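Local structure of L-amino acid deaminase (Proteus vulgaris, 5I39) at residues A[53-58]-A[386-391]; A[89-94]-A[400-405]. The protein is a membrane-bound flavoenzyme that holds FAD and probably carries out the oxidative deamination of L-amino acids. One frame throughout, in Å; residues are numbered along the deposited sequence.

Contact 1 uses helix 376-392 itself, contact 2 the C-terminal loop that follows it. Contact 1 sets this helix beside helix 47-58 in the Rossmann-type FAD-binding fold, whereas contact 2 brings the later residues 400-405 to the start of helix 90-103. Both are partly buried. Contact 1 combines leucine and alanine methyls with an asparagine and an aspartate, one on each helix, both bound by Arg59; in contact 2 a buried phenylalanine meets a threonine methyl and a backbone carbonyl, while an exposed glutamate lies on a proline. The two areas are continuous through packing, since Leu386 CD2 of contact 1 lies 3.6 Å from Phe403 CD2 of contact 2.

Contact 1 (A[53-58]-A[386-391]); sequences AINLVE and LTADLL
Leu56 and Asn55 meet Ala388 where two helices of the Rossmann-type FAD-binding fold pass each other. Helix 47-58 follows the glycine-rich turn after strand 40-43, and helix 376-392 comes after strand 367-371 of the same sheet. The short segments 53-58 and 386-391 approach to 9.4 Å between axes at a signed crossing angle of -55°. Leu56 and Ala388 are the closest backbone pair, with 6.4 Å between their CA atoms.

The apolar part is carried by methyl groups. Ala388 CB points at helix 47-58 and lies 3.6 Å from Leu56 CD2. The same leucine methyl reaches Leu391 CD2, about one helical turn further along, at 4.1 Å; the two leucine side chains cross at about a right angle, so that they touch through single methyls rather than lying along each other. Both leucines also meet the sheet: Leu56 packs on Val63 of strand 63-66, and Leu391 on Val368 of strand 367-371.

The polar part borders this apolar patch and runs through Arg59, just after helix 47-58. Asn55 has chi1 at -169°, which sets its CG trans to the backbone N and brings OD1 beside Ala388. No polar partner awaits it within 386-391; OD1 instead accepts a hydrogen bond from Arg59 NH2. That same nitrogen forms a salt bridge with Asp389 OD1, and the guanidinium therefore links its own side of the contact to helix 376-392, while Asp389 OD2 accepts a hydrogen bond from Val397 N in the following loop. Against 386-391 the amide makes a van der Waals contact, Asn55 OD1 lying 3.4 Å from Ala388 CB.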
ATOM      1  N   ALA A  53      -2.982 -10.148   9.944  1.00  7.34           N
ATOM      2  CA  ALA A  53      -3.283 -10.464  11.344  1.00  7.73           C
ATOM      3  C   ALA A  53      -4.753 -10.232  11.687  1.00  7.80           C
ATOM      4  O   ALA A  53      -5.386 -11.074  12.321  1.00  8.45           O
ATOM      5  CB  ALA A  53      -2.393  -9.654  12.271  1.00  8.01           C
ATOM      6  N   ILE A  54      -5.298  -9.101  11.252  1.00  7.84           N
ATOM      7  CA  ILE A  54      -6.715  -8.810  11.469  1.00  8.06           C
ATOM      8  C   ILE A  54      -7.600  -9.899  10.855  1.00  8.13           C
ATOM      9  O   ILE A  54      -8.541 -10.382  11.489  1.00  8.72           O
ATOM     10  CB  ILE A  54      -7.088  -7.432  10.885  1.00  8.06           C
ATOM     11  CG1 ILE A  54      -6.472  -6.315  11.737  1.00  8.25           C
ATOM     12  CG2 ILE A  54      -8.602  -7.247  10.812  1.00  8.27           C
ATOM     13  CD1 ILE A  54      -6.388  -4.975  11.036  1.00  8.20           C
ATOM     14  N   ASN A  55      -7.294 -10.270   9.616  1.00  7.95           N
ATOM     15  CA  ASN A  55      -8.061 -11.293   8.921  1.00  8.51           C
ATOM     16  C   ASN A  55      -8.030 -12.636   9.666  1.00  8.32           C
ATOM     17  O   ASN A  55      -9.053 -13.305   9.800  1.00  8.75           O
ATOM     18  CB  ASN A  55      -7.534 -11.437   7.495  1.00  8.84           C
ATOM     19  CG  ASN A  55      -8.434 -12.282   6.618  1.00  9.58           C
ATOM     20  OD1 ASN A  55      -8.387 -13.504   6.670  1.00  9.96           O
ATOM     21  ND2 ASN A  55      -9.249 -11.633   5.795  1.00 11.34           N
ATOM     22  N   LEU A  56      -6.857 -13.004  10.172  1.00  8.05           N
ATOM     23  CA  LEU A  56      -6.707 -14.254  10.917  1.00  8.20           C
ATOM     24  C   LEU A  56      -7.452 -14.262  12.253  1.00  8.50           C
ATOM     25  O   LEU A  56      -8.057 -15.273  12.610  1.00  8.91           O
ATOM     26  CB  LEU A  56      -5.228 -14.549  11.126  1.00  8.34           C
ATOM     27  CG  LEU A  56      -4.486 -14.909   9.838  1.00  8.82           C
ATOM     28  CD1 LEU A  56      -2.990 -14.748  10.037  1.00  9.48           C
ATOM     29  CD2 LEU A  56      -4.808 -16.325   9.377  1.00  9.53           C
ATOM     30  N   VAL A  57      -7.432 -13.147  12.981  1.00  8.47           N
ATOM     31  CA  VAL A  57      -8.167 -13.063  14.246  1.00  9.40           C
ATOM     32  C   VAL A  57      -9.675 -13.205  14.009  1.00  9.24           C
ATOM     33  O   VAL A  57     -10.372 -13.838  14.802  1.00  9.91           O
ATOM     34  CB  VAL A  57      -7.828 -11.774  15.028  1.00 10.41           C
ATOM     35  CG1 VAL A  57      -8.790 -11.547  16.189  1.00 12.16           C
ATOM     36  CG2 VAL A  57      -6.400 -11.837  15.541  1.00 10.79           C
ATOM     37  N   GLU A  58     -10.179 -12.658  12.909  1.00  9.09           N
ATOM     38  CA  GLU A  58     -11.589 -12.843  12.552  1.00  9.40           C
ATOM     39  C   GLU A  58     -11.971 -14.306  12.326  1.00  9.52           C
ATOM     40  O   GLU A  58     -13.129 -14.670  12.499  1.00 10.06           O
ATOM     41  CB  GLU A  58     -11.932 -12.035  11.312  1.00  9.78           C
ATOM     42  CG  GLU A  58     -11.947 -10.542  11.569  1.00 10.47           C
ATOM     43  CD  GLU A  58     -12.068  -9.718  10.309  1.00 12.19           C
ATOM     44  OE1 GLU A  58     -11.884 -10.263   9.200  1.00 13.58           O
ATOM     45  OE2 GLU A  58     -12.340  -8.506  10.435  1.00 13.20           O
ATOM     46  N   LEU A 386      -6.252 -13.400   0.988  1.00  8.23           N
ATOM     47  CA  LEU A 386      -5.608 -14.435   0.183  1.00  8.58           C
ATOM     48  C   LEU A 386      -4.478 -15.127   0.947  1.00  8.32           C
ATOM     49  O   LEU A 386      -4.344 -16.346   0.874  1.00  8.36           O
ATOM     50  CB  LEU A 386      -5.089 -13.868  -1.140  1.00  9.80           C
ATOM     51  CG  LEU A 386      -4.429 -14.892  -2.078  1.00 11.19           C
ATOM     52  CD1 LEU A 386      -5.355 -16.056  -2.433  1.00 12.05           C
ATOM     53  CD2 LEU A 386      -3.953 -14.188  -3.335  1.00 12.32           C
ATOM     54  N   THR A 387      -3.682 -14.351   1.673  1.00  8.09           N
ATOM     55  CA  THR A 387      -2.586 -14.904   2.462  1.00  8.20           C
ATOM     56  C   THR A 387      -3.117 -15.887   3.500  1.00  8.26           C
ATOM     57  O   THR A 387      -2.583 -16.987   3.655  1.00  8.54           O
ATOM     58  CB  THR A 387      -1.794 -13.781   3.143  1.00  8.25           C
ATOM     59  OG1 THR A 387      -1.201 -12.951   2.141  1.00  8.44           O
ATOM     60  CG2 THR A 387      -0.693 -14.331   4.021  1.00  8.61           C
ATOM     61  N   ALA A 388      -4.169 -15.487   4.206  1.00  8.19           N
ATOM     62  CA  ALA A 388      -4.803 -16.363   5.186  1.00  8.64           C
ATOM     63  C   ALA A 388      -5.401 -17.610   4.524  1.00  8.53           C
ATOM     64  O   ALA A 388      -5.258 -18.714   5.052  1.00  9.10           O
ATOM     65  CB  ALA A 388      -5.856 -15.602   5.974  1.00  8.86           C
ATOM     66  N   ASP A 389      -6.043 -17.442   3.368  1.00  8.49           N
ATOM     67  CA  ASP A 389      -6.589 -18.580   2.618  1.00  8.95           C
ATOM     68  C   ASP A 389      -5.487 -19.583   2.280  1.00  8.89           C
ATOM     69  O   ASP A 389      -5.655 -20.790   2.464  1.00  9.33           O
ATOM     70  CB  ASP A 389      -7.250 -18.135   1.306  1.00  9.03           C
ATOM     71  CG  ASP A 389      -8.511 -17.308   1.506  1.00  9.44           C
ATOM     72  OD1 ASP A 389      -9.097 -17.324   2.606  1.00  9.73           O
ATOM     73  OD2 ASP A 389      -8.914 -16.646   0.526  1.00 10.26           O
ATOM     74  N   LEU A 390      -4.361 -19.080   1.782  1.00  8.66           N
ATOM     75  CA  LEU A 390      -3.234 -19.944   1.425  1.00  9.10           C
ATOM     76  C   LEU A 390      -2.645 -20.638   2.644  1.00  9.41           C
ATOM     77  O   LEU A 390      -2.355 -21.833   2.599  1.00 10.25           O
ATOM     78  CB  LEU A 390      -2.151 -19.154   0.696  1.00  9.60           C
ATOM     79  CG  LEU A 390      -2.519 -18.639  -0.697  1.00 10.72           C
ATOM     80  CD1 LEU A 390      -1.398 -17.763  -1.230  1.00 11.27           C
ATOM     81  CD2 LEU A 390      -2.804 -19.770  -1.668  1.00 12.36           C
ATOM     82  N   LEU A 391      -2.493 -19.899   3.740  1.00  9.13           N
ATOM     83  CA  LEU A 391      -1.980 -20.474   4.984  1.00  9.57           C
ATOM     84  C   LEU A 391      -2.847 -21.631   5.469  1.00  9.84           C
ATOM     85  O   LEU A 391      -2.338 -22.667   5.892  1.00 10.75           O
ATOM     86  CB  LEU A 391      -1.911 -19.398   6.071  1.00  9.53           C
ATOM     87  CG  LEU A 391      -1.405 -19.829   7.455  1.00 10.20           C
ATOM     88  CD1 LEU A 391       0.049 -20.283   7.398  1.00 10.91           C
ATOM     89  CD2 LEU A 391      -1.583 -18.698   8.454  1.00 10.77           C
TER

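Contact 2 (A[89-94]-A[400-405]); sequences PDETFL and PKPFSL
Phe403 sets the outer end of its ring against the first turn of helix 90-103, meeting Thr92 and the backbone of Glu91. This is the close-packed part of the contact. The Thr92 methyl CG2 stands at the ring edge, near the ring plane, 4.0 Å from Phe403 CE1. Glu91 O approaches obliquely and comes to 3.3 Å from Phe403 CZ, a contact between a carbonyl oxygen and an aromatic carbon. The ring is brought here by a chi1 of -44°, which puts CG trans to the carbonyl carbon and lets the ring extend to the helix. Leu386 of helix 376-392 and Ile358 of strand 357-360 pack on it as well, and a backbone hydrogen bond joins Phe403 to Ile358.

The other side is open to solvent and is held by aliphatic contact alone. Glu91 is exposed and Pro402 partly so, and Glu91 CG lies 3.7 Å from Pro402 CB. A bend at chi2 (75°) turns the glutamate chain after this point, and its carboxylate leads away from 400-405. Pro402 lies in a short 3-10 segment, 401-403, where Phe403 N bonds to Pro400 O (3.0 Å).

Thr92 also touches Asn355 and Pro356, and its side chain is about 7 Å from that of Thr373, an FAD-binding residue. The arrangement is that of a C-terminal tail which, having left the last helix of a Rossmann-type flavoprotein fold, folds back against the edge strand 357-360 of its sheet and the start of helix 90-103.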
ATOM      1  N   PRO A  89      -2.837  -4.696 -15.044  1.00 12.45           N
ATOM      2  CA  PRO A  89      -3.051  -5.864 -15.891  1.00 13.05           C
ATOM      3  C   PRO A  89      -4.033  -6.834 -15.249  1.00 11.87           C
ATOM      4  O   PRO A  89      -4.376  -6.693 -14.068  1.00 11.50           O
ATOM      5  CB  PRO A  89      -1.654  -6.479 -15.990  1.00 13.98           C
ATOM      6  CG  PRO A  89      -1.012  -6.125 -14.703  1.00 14.14           C
ATOM      7  CD  PRO A  89      -1.509  -4.739 -14.403  1.00 12.98           C
ATOM      8  N   ASP A  90      -4.471  -7.827 -16.012  1.00 12.21           N
ATOM      9  CA  ASP A  90      -5.440  -8.796 -15.511  1.00 12.72           C
ATOM     10  C   ASP A  90      -4.968  -9.510 -14.240  1.00 12.13           C
ATOM     11  O   ASP A  90      -5.781  -9.883 -13.404  1.00 12.66           O
ATOM     12  CB  ASP A  90      -5.783  -9.824 -16.592  1.00 14.16           C
ATOM     13  CG  ASP A  90      -7.005 -10.650 -16.239  1.00 15.47           C
ATOM     14  OD1 ASP A  90      -8.057 -10.046 -15.937  1.00 15.68           O
ATOM     15  OD2 ASP A  90      -6.916 -11.897 -16.262  1.00 18.43           O
ATOM     16  N   GLU A  91      -3.658  -9.675 -14.085  1.00 11.35           N
ATOM     17  CA  GLU A  91      -3.113 -10.356 -12.913  1.00 11.44           C
ATOM     18  C   GLU A  91      -3.477  -9.651 -11.602  1.00 10.95           C
ATOM     19  O   GLU A  91      -3.759 -10.317 -10.608  1.00 11.08           O
ATOM     20  CB  GLU A  91      -1.590 -10.511 -13.035  1.00 12.27           C
ATOM     21  CG  GLU A  91      -1.136 -11.563 -14.050  1.00 13.88           C
ATOM     22  CD  GLU A  91      -1.264 -11.144 -15.514  1.00 15.54           C
ATOM     23  OE1 GLU A  91      -1.471  -9.949 -15.805  1.00 15.63           O
ATOM     24  OE2 GLU A  91      -1.154 -12.015 -16.397  1.00 18.89           O
ATOM     25  N   THR A  92      -3.482  -8.319 -11.610  1.00 10.27           N
ATOM     26  CA  THR A  92      -3.718  -7.538 -10.393  1.00  9.98           C
ATOM     27  C   THR A  92      -4.963  -6.652 -10.427  1.00  9.35           C
ATOM     28  O   THR A  92      -5.261  -5.996  -9.426  1.00  9.05           O
ATOM     29  CB  THR A  92      -2.494  -6.669 -10.059  1.00 10.42           C
ATOM     30  OG1 THR A  92      -2.176  -5.853 -11.192  1.00 11.08           O
ATOM     31  CG2 THR A  92      -1.297  -7.545  -9.689  1.00 11.11           C
ATOM     32  N   PHE A  93      -5.718  -6.644 -11.527  1.00  9.58           N
ATOM     33  CA  PHE A  93      -6.861  -5.744 -11.597  1.00  9.03           C
ATOM     34  C   PHE A  93      -7.847  -5.983 -10.452  1.00  8.82           C
ATOM     35  O   PHE A  93      -8.204  -5.047  -9.734  1.00  8.58           O
ATOM     36  CB  PHE A  93      -7.609  -5.825 -12.926  1.00  9.64           C
ATOM     37  CG  PHE A  93      -8.841  -4.979 -12.923  1.00  9.48           C
ATOM     38  CD1 PHE A  93      -8.749  -3.607 -13.128  1.00 10.02           C
ATOM     39  CD2 PHE A  93     -10.072  -5.522 -12.583  1.00 10.10           C
ATOM     40  CE1 PHE A  93      -9.875  -2.805 -13.061  1.00 10.30           C
ATOM     41  CE2 PHE A  93     -11.201  -4.725 -12.508  1.00 10.23           C
ATOM     42  CZ  PHE A  93     -11.103  -3.364 -12.754  1.00 10.43           C
ATOM     43  N   LEU A  94      -8.301  -7.221 -10.285  1.00  9.10           N
ATOM     44  CA  LEU A  94      -9.300  -7.499  -9.248  1.00  9.45           C
ATOM     45  C   LEU A  94      -8.751  -7.284  -7.837  1.00  8.95           C
ATOM     46  O   LEU A  94      -9.462  -6.827  -6.955  1.00  8.90           O
ATOM     47  CB  LEU A  94      -9.904  -8.894  -9.409  1.00 10.52           C
ATOM     48  CG  LEU A  94     -10.870  -9.036 -10.589  1.00 11.45           C
ATOM     49  CD1 LEU A  94     -11.271 -10.493 -10.744  1.00 12.51           C
ATOM     50  CD2 LEU A  94     -12.115  -8.165 -10.444  1.00 11.76           C
ATOM     51  N   PRO A 400      -4.593 -17.553  -7.152  1.00 17.08           N
ATOM     52  CA  PRO A 400      -3.271 -17.309  -6.567  1.00 16.46           C
ATOM     53  C   PRO A 400      -2.086 -17.543  -7.510  1.00 15.41           C
ATOM     54  O   PRO A 400      -0.966 -17.164  -7.167  1.00 13.85           O
ATOM     55  CB  PRO A 400      -3.224 -18.302  -5.406  1.00 18.02           C
ATOM     56  CG  PRO A 400      -4.047 -19.447  -5.870  1.00 18.95           C
ATOM     57  CD  PRO A 400      -5.096 -18.895  -6.797  1.00 18.84           C
ATOM     58  N   LYS A 401      -2.316 -18.153  -8.674  1.00 15.09           N
ATOM     59  CA  LYS A 401      -1.224 -18.500  -9.594  1.00 14.74           C
ATOM     60  C   LYS A 401      -0.344 -17.307 -10.004  1.00 13.33           C
ATOM     61  O   LYS A 401       0.880 -17.420  -9.970  1.00 12.57           O
ATOM     62  CB  LYS A 401      -1.764 -19.256 -10.817  1.00 16.62           C
ATOM     63  CG  LYS A 401      -2.212 -20.667 -10.476  1.00 19.99           C
ATOM     64  CD  LYS A 401      -2.733 -21.412 -11.694  1.00 23.11           C
ATOM     65  CE  LYS A 401      -3.148 -22.833 -11.343  1.00 26.20           C
ATOM     66  NZ  LYS A 401      -1.984 -23.738 -11.125  1.00 28.84           N
ATOM     67  N   PRO A 402      -0.949 -16.146 -10.342  1.00 13.19           N
ATOM     68  CA  PRO A 402      -0.104 -14.999 -10.708  1.00 13.12           C
ATOM     69  C   PRO A 402       0.721 -14.395  -9.563  1.00 11.85           C
ATOM     70  O   PRO A 402       1.577 -13.553  -9.819  1.00 12.30           O
ATOM     71  CB  PRO A 402      -1.113 -13.964 -11.228  1.00 14.61           C
ATOM     72  CG  PRO A 402      -2.338 -14.735 -11.556  1.00 16.21           C
ATOM     73  CD  PRO A 402      -2.375 -15.848 -10.559  1.00 14.34           C
ATOM     74  N   PHE A 403       0.456 -14.809  -8.323  1.00 10.95           N
ATOM     75  CA  PHE A 403       1.187 -14.316  -7.152  1.00 11.06           C
ATOM     76  C   PHE A 403       2.132 -15.357  -6.555  1.00 10.89           C
ATOM     77  O   PHE A 403       2.788 -15.093  -5.550  1.00 10.44           O
ATOM     78  CB  PHE A 403       0.199 -13.847  -6.081  1.00 11.30           C
ATOM     79  CG  PHE A 403      -0.936 -13.030  -6.626  1.00 11.66           C
ATOM     80  CD1 PHE A 403      -0.686 -11.890  -7.375  1.00 12.11           C
ATOM     81  CD2 PHE A 403      -2.257 -13.400  -6.394  1.00 12.53           C
ATOM     82  CE1 PHE A 403      -1.731 -11.134  -7.884  1.00 12.78           C
ATOM     83  CE2 PHE A 403      -3.304 -12.648  -6.898  1.00 13.19           C
ATOM     84  CZ  PHE A 403      -3.043 -11.513  -7.643  1.00 12.70           C
ATOM     85  N   SER A 404       2.240 -16.515  -7.200  1.00 10.93           N
ATOM     86  CA  SER A 404       3.058 -17.605  -6.688  1.00 11.48           C
ATOM     87  C   SER A 404       4.542 -17.264  -6.716  1.00 11.49           C
ATOM     88  O   SER A 404       5.031 -16.624  -7.648  1.00 11.75           O
ATOM     89  CB  SER A 404       2.825 -18.870  -7.517  1.00 12.21           C
ATOM     90  OG  SER A 404       3.702 -19.913  -7.123  1.00 13.08           O
ATOM     91  N   LEU A 405       5.250 -17.762  -5.708  1.00 11.94           N
ATOM     92  CA  LEU A 405       6.699 -17.657  -5.627  1.00 13.26           C
ATOM     93  C   LEU A 405       7.395 -18.444  -6.744  1.00 14.37           C
ATOM     94  O   LEU A 405       8.535 -18.143  -7.097  1.00 16.20           O
ATOM     95  CB  LEU A 405       7.156 -18.170  -4.258  1.00 13.99           C
ATOM     96  CG  LEU A 405       8.645 -18.187  -3.919  1.00 14.76           C
ATOM     97  CD1 LEU A 405       9.246 -16.795  -4.020  1.00 15.48           C
ATOM     98  CD2 LEU A 405       8.837 -18.756  -2.523  1.00 15.53           C
TER